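Local coordinates for tubulin-like protein CetZ (Methanosaeta thermophila, PDB 3ZID) that binds GTP, probably hydrolyses it as a tubulin/FtsZ homologue, and probably helps control cell shape, at residues I137-V142 with D169-V174. Numbering follows the deposited sequence.
Sequences IVPIAV and DGMILV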
loop_
_atom_site.group_PDB
_atom_site.type_symbol
_atom_site.label_atom_id
_atom_site.label_comp_id
_atom_site.label_asym_id
_atom_site.label_seq_id
_atom_site.Cartn_x
_atom_site.Cartn_y
_atom_site.Cartn_z
ATOM N N ILE A 137 -10.078 2.737 8.761
ATOM C CA ILE A 137 -8.644 2.450 8.845
ATOM C C ILE A 137 -8.206 1.715 7.594
ATOM O O ILE A 137 -8.686 0.621 7.318
ATOM C CB ILE A 137 -8.307 1.622 10.082
ATOM C CG1 ILE A 137 -8.849 2.317 11.336
ATOM C CG2 ILE A 137 -6.800 1.407 10.183
ATOM C CD1 ILE A 137 -8.496 1.652 12.653
ATOM N N VAL A 138 -7.305 2.329 6.834
ATOM C CA VAL A 138 -6.949 1.822 5.516
ATOM C C VAL A 138 -5.456 1.559 5.387
ATOM O O VAL A 138 -4.640 2.488 5.380
ATOM C CB VAL A 138 -7.350 2.831 4.433
ATOM C CG1 VAL A 138 -6.885 2.362 3.058
ATOM C CG2 VAL A 138 -8.865 3.069 4.462
ATOM N N PRO A 139 -5.079 0.278 5.304
ATOM C CA PRO A 139 -3.668 0.051 5.003
ATOM C C PRO A 139 -3.323 0.331 3.536
ATOM O O PRO A 139 -4.101 0.068 2.604
ATOM C CB PRO A 139 -3.464 -1.437 5.351
ATOM C CG PRO A 139 -4.798 -2.034 5.310
ATOM C CD PRO A 139 -5.760 -0.952 5.738
ATOM N N ILE A 140 -2.140 0.908 3.357
ATOM C CA ILE A 140 -1.521 1.073 2.055
ATOM C C ILE A 140 -0.371 0.077 2.026
ATOM O O ILE A 140 0.649 0.284 2.691
ATOM C CB ILE A 140 -0.949 2.482 1.889
ATOM C CG1 ILE A 140 -1.983 3.526 2.322
ATOM C CG2 ILE A 140 -0.493 2.716 0.461
ATOM C CD1 ILE A 140 -3.247 3.482 1.517
ATOM N N ALA A 141 -0.553 -1.012 1.279
ATOM C CA ALA A 141 0.398 -2.134 1.299
ATOM C C ALA A 141 1.285 -2.184 0.052
ATOM O O ALA A 141 0.794 -2.447 -1.053
ATOM C CB ALA A 141 -0.350 -3.422 1.441
ATOM N N VAL A 142 2.587 -1.947 0.227
ATOM C CA VAL A 142 3.507 -1.934 -0.909
ATOM C C VAL A 142 4.145 -3.313 -1.162
ATOM O O VAL A 142 4.813 -3.857 -0.285
ATOM C CB VAL A 142 4.606 -0.889 -0.715
ATOM C CG1 VAL A 142 5.580 -0.937 -1.865
ATOM C CG2 VAL A 142 3.982 0.528 -0.547
ATOM N N ASP A 169 -10.443 -1.625 6.929
ATOM C CA ASP A 169 -11.375 -1.244 5.879
ATOM C C ASP A 169 -10.710 -1.302 4.514
ATOM O O ASP A 169 -10.353 -0.282 3.927
ATOM C CB ASP A 169 -11.947 0.148 6.149
ATOM C CG ASP A 169 -12.617 0.234 7.500
ATOM O OD1 ASP A 169 -13.712 -0.354 7.652
ATOM O OD2 ASP A 169 -12.034 0.845 8.418
ATOM N N GLY A 170 -10.497 -2.508 4.016
ATOM C CA GLY A 170 -9.939 -2.618 2.689
ATOM C C GLY A 170 -8.445 -2.452 2.774
ATOM O O GLY A 170 -7.863 -2.377 3.855
ATOM N N MET A 171 -7.817 -2.410 1.622
ATOM C CA MET A 171 -6.388 -2.290 1.573
ATOM C C MET A 171 -6.039 -1.738 0.216
ATOM O O MET A 171 -6.572 -2.188 -0.804
ATOM C CB MET A 171 -5.765 -3.668 1.816
ATOM C CG MET A 171 -4.399 -3.872 1.260
ATOM S SD MET A 171 -3.562 -5.242 2.078
ATOM C CE MET A 171 -4.862 -6.448 2.222
ATOM N N ILE A 172 -5.197 -0.715 0.189
ATOM C CA ILE A 172 -4.739 -0.244 -1.110
ATOM C C ILE A 172 -3.418 -0.884 -1.505
ATOM O O ILE A 172 -2.401 -0.694 -0.846
ATOM C CB ILE A 172 -4.594 1.252 -1.151
ATOM C CG1 ILE A 172 -5.998 1.877 -1.218
ATOM C CG2 ILE A 172 -3.812 1.668 -2.400
ATOM C CD1 ILE A 172 -6.115 3.213 -0.546
ATOM N N LEU A 173 -3.439 -1.611 -2.609
ATOM C CA LEU A 173 -2.257 -2.329 -3.074
ATOM C C LEU A 173 -1.376 -1.441 -3.935
ATOM O O LEU A 173 -1.849 -0.819 -4.861
ATOM C CB LEU A 173 -2.678 -3.560 -3.879
ATOM C CG LEU A 173 -3.504 -4.619 -3.146
ATOM C CD1 LEU A 173 -3.926 -5.710 -4.124
ATOM C CD2 LEU A 173 -2.711 -5.210 -1.966
ATOM N N VAL A 174 -0.085 -1.415 -3.630
ATOM C CA VAL A 174 0.899 -0.702 -4.432
ATOM C C VAL A 174 1.919 -1.746 -4.914
ATOM O O VAL A 174 2.631 -2.360 -4.112
ATOM C CB VAL A 174 1.617 0.388 -3.600
ATOM C CG1 VAL A 174 2.575 1.222 -4.471
ATOM C CG2 VAL A 174 0.591 1.289 -2.895
#
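The carboxylate of Asp-169, in the loop before strand 172-174, has Ile-137 N at the anti lone pair of OD2 and Lys-222 in a salt bridge at OD1. CG stands beside the residue's own backbone N (chi1 -57°), and the hydrogen bond from Ile-137 N to OD2 is 2.7 Å long and almost straight. The backbone N of Asp-169 returns a bond to Ile-137 O, so one residue grips both polar groups of Ile-137. At the backbone angles of Gly-170 a CB would be jammed against Asp-169 O, which by itself calls for glycine; its O lies 3.2 Å from Pro-139 CD. A parallel ladder of hydrogen bonds follows: Ile-172 N to Pro-139 O, nearly along the C=O axis, Ala-141 N to Ile-172 O, in the carbonyl plane, and Val-174 N to Ala-141 O, from 32° out of that carbonyl's plane.

Side chains line both faces. On one, Ile-140 and Ile-172 lie side by side, their CD1 atoms 3.5 Å apart, and Val-138 CG1 reaches the same Ile-172 CD1 obliquely. Farther along, Ile-140 CG2 crosses to Val-174 CG2, whose neighbour Val-142 points the same way and touches the bound GDP. The other face has Met-171, bent at chi3, with SD 3.7 Å from Ala-141 CB; its side chain and that of Pro-139 cross at about a right angle, CB to CG 4.0 Å.

The pair exemplifies a beta-alpha-beta crossover of the GTPase domain, linked through helix 150-165: strand 172-175 edges the six-stranded parallel sheet, strand 136-143 also pairs with strand 105-111, helix 219-225 covers Val-138 and Ile-172, and helix 117-131 packs on Ile-137 and Pro-139.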